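Local coordinates for HTLV-2 integrase catalytic core domain (Human T-cell leukemia virus 2, PDB 6QBT), which forms the catalytic core of a retroviral integrase, the enzyme that probably inserts viral DNA into host DNA using bound magnesium, at residues Leu4-Ile9 with Asp31-Ala36. Numbering follows the deposited sequence.
Sequences LLPNHI and DTFSGA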
loop_
_atom_site.group_PDB
_atom_site.type_symbol
_atom_site.label_atom_id
_atom_site.label_comp_id
_atom_site.label_asym_id
_atom_site.label_seq_id
_atom_site.Cartn_x
_atom_site.Cartn_y
_atom_site.Cartn_z
ATOM N N LEU A 4 -25.185 0.002 -7.616
ATOM C CA LEU A 4 -25.703 -1.363 -7.693
ATOM C C LEU A 4 -24.620 -2.402 -7.395
ATOM O O LEU A 4 -24.919 -3.535 -7.099
ATOM C CB LEU A 4 -26.352 -1.593 -9.064
ATOM C CG LEU A 4 -27.598 -0.712 -9.232
ATOM C CD1 LEU A 4 -28.017 -0.563 -10.682
ATOM C CD2 LEU A 4 -28.756 -1.256 -8.403
ATOM N N LEU A 5 -23.358 -2.019 -7.479
ATOM C CA LEU A 5 -22.295 -2.884 -7.026
ATOM C C LEU A 5 -21.149 -1.962 -6.656
ATOM O O LEU A 5 -21.256 -0.741 -6.837
ATOM C CB LEU A 5 -21.946 -3.912 -8.107
ATOM C CG LEU A 5 -21.098 -3.528 -9.322
ATOM C CD1 LEU A 5 -20.725 -4.814 -10.048
ATOM C CD2 LEU A 5 -21.798 -2.568 -10.281
ATOM N N PRO A 6 -20.066 -2.523 -6.095
ATOM C CA PRO A 6 -18.971 -1.650 -5.728
ATOM C C PRO A 6 -18.402 -0.900 -6.936
ATOM O O PRO A 6 -18.404 -1.428 -8.051
ATOM C CB PRO A 6 -17.942 -2.605 -5.140
ATOM C CG PRO A 6 -18.683 -3.841 -4.744
ATOM C CD PRO A 6 -19.836 -3.930 -5.690
ATOM N N ASN A 7 -17.960 0.334 -6.690
ATOM C CA ASN A 7 -17.390 1.247 -7.678
ATOM C C ASN A 7 -18.306 1.677 -8.814
ATOM O O ASN A 7 -17.845 2.219 -9.835
ATOM C CB ASN A 7 -16.041 0.732 -8.181
ATOM C CG ASN A 7 -14.983 0.732 -7.101
ATOM O OD1 ASN A 7 -15.093 1.463 -6.133
ATOM N ND2 ASN A 7 -13.977 -0.125 -7.240
ATOM N N HIS A 8 -19.614 1.523 -8.614
ATOM C CA HIS A 8 -20.602 2.076 -9.536
ATOM C C HIS A 8 -20.744 3.587 -9.239
ATOM O O HIS A 8 -20.521 4.411 -10.127
ATOM C CB HIS A 8 -21.910 1.280 -9.471
ATOM C CG HIS A 8 -22.990 1.789 -10.378
ATOM N ND1 HIS A 8 -24.275 1.297 -10.342
ATOM C CD2 HIS A 8 -22.997 2.769 -11.316
ATOM C CE1 HIS A 8 -25.027 1.941 -11.217
ATOM N NE2 HIS A 8 -24.275 2.843 -11.821
ATOM N N ILE A 9 -21.070 3.951 -7.998
ATOM C CA ILE A 9 -21.328 5.352 -7.641
ATOM C C ILE A 9 -20.693 5.672 -6.291
ATOM O O ILE A 9 -20.978 5.000 -5.302
ATOM C CB ILE A 9 -22.843 5.663 -7.508
ATOM C CG1 ILE A 9 -23.608 5.326 -8.791
ATOM C CG2 ILE A 9 -23.052 7.127 -7.079
ATOM C CD1 ILE A 9 -25.115 5.526 -8.703
ATOM N N ASP A 31 -18.102 4.778 -1.113
ATOM C CA ASP A 31 -18.846 4.017 -2.074
ATOM C C ASP A 31 -20.267 3.852 -1.562
ATOM O O ASP A 31 -20.465 3.444 -0.419
ATOM C CB ASP A 31 -18.202 2.667 -2.252
ATOM C CG ASP A 31 -18.800 1.908 -3.388
ATOM O OD1 ASP A 31 -19.872 1.307 -3.210
ATOM O OD2 ASP A 31 -18.198 1.937 -4.465
ATOM N N THR A 32 -21.247 4.157 -2.409
ATOM C CA THR A 32 -22.663 4.139 -2.015
ATOM C C THR A 32 -23.219 2.727 -1.876
ATOM O O THR A 32 -24.298 2.578 -1.348
ATOM C CB THR A 32 -23.563 4.885 -3.030
ATOM O OG1 THR A 32 -23.365 4.333 -4.333
ATOM C CG2 THR A 32 -23.244 6.359 -3.085
ATOM N N PHE A 33 -22.523 1.718 -2.402
ATOM C CA PHE A 33 -22.949 0.339 -2.310
ATOM C C PHE A 33 -22.281 -0.371 -1.117
ATOM O O PHE A 33 -22.953 -0.944 -0.304
ATOM C CB PHE A 33 -22.677 -0.413 -3.657
ATOM C CG PHE A 33 -22.966 -1.877 -3.589
ATOM C CD1 PHE A 33 -24.267 -2.368 -3.837
ATOM C CD2 PHE A 33 -21.967 -2.780 -3.229
ATOM C CE1 PHE A 33 -24.551 -3.727 -3.726
ATOM C CE2 PHE A 33 -22.250 -4.145 -3.108
ATOM C CZ PHE A 33 -23.543 -4.621 -3.360
ATOM N N SER A 34 -20.952 -0.372 -1.043
ATOM C CA SER A 34 -20.222 -1.084 0.035
ATOM C C SER A 34 -20.145 -0.292 1.355
ATOM O O SER A 34 -19.941 -0.875 2.428
ATOM C CB SER A 34 -18.802 -1.389 -0.421
ATOM O OG SER A 34 -18.075 -0.182 -0.653
ATOM N N GLY A 35 -20.273 1.037 1.257
ATOM C CA GLY A 35 -19.942 1.945 2.354
ATOM C C GLY A 35 -18.448 2.129 2.576
ATOM O O GLY A 35 -18.069 2.819 3.512
ATOM N N ALA A 36 -17.612 1.544 1.721
ATOM C CA ALA A 36 -16.167 1.648 1.871
ATOM C C ALA A 36 -15.675 3.077 1.661
ATOM O O ALA A 36 -16.221 3.820 0.840
ATOM C CB ALA A 36 -15.453 0.701 0.909
HETATM O O HOH W 1 -21.224 1.824 -5.909
#
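The ring of Phe33 packs against the backbone from Leu4 to Pro6. Phe33 CB sits 3.5 Å from Leu5 O, and Phe33 CG lies 3.6 Å from Leu5 CA. With CG anti to the backbone N (chi1 174°), the ring is carried toward the Leu4-Pro6 backbone, and Leu5 CA stands over its centre, 3.7 Å from the Phe33 centroid and 13° off the normal, a CH-pi contact. One side of the ring, CD1 and CE1, borders the Leu4 carbonyl, while on the other Phe33 CD2 comes within 3.5 Å of Pro6 CD and CE2 also meets the proline ring. At the tip, Phe33 CZ is nearest Leu4 O, more distantly at 4.1 Å.

The polar half centres on Asp31, whose carboxylate divides its work. Asp31 OD2 takes Asn7 N on its syn side at 2.8 Å, across the contact; OD1 serves mainly its own turn, gripped from opposite faces of the carboxylate plane by Phe33 N and Ser34 N, the first making an Asx turn, the second an Asx motif. A water that accepts from Ile9 N lies within hydrogen-bonding reach of Leu5 O and Asp31 OD1. The Asn7 side chain is held by Leu61 O, accepting from ND2, and by Trp10 NE1, donating to Asn7 OD1.

Ile9 O accepts twice from Thr32: N arrives nearly in line with the carbonyl (C=O...N 160°), whereas Thr32 OG1, 2.7 Å from Ile9 O, comes from above its plane.

The arrangement thus joins a type II beta turn, Leu5 to His8, leading into strand 9-19, to the hairpin connection between strands 22-31 and 37-42, at one end of the RNase H-like sheet of the integrase core.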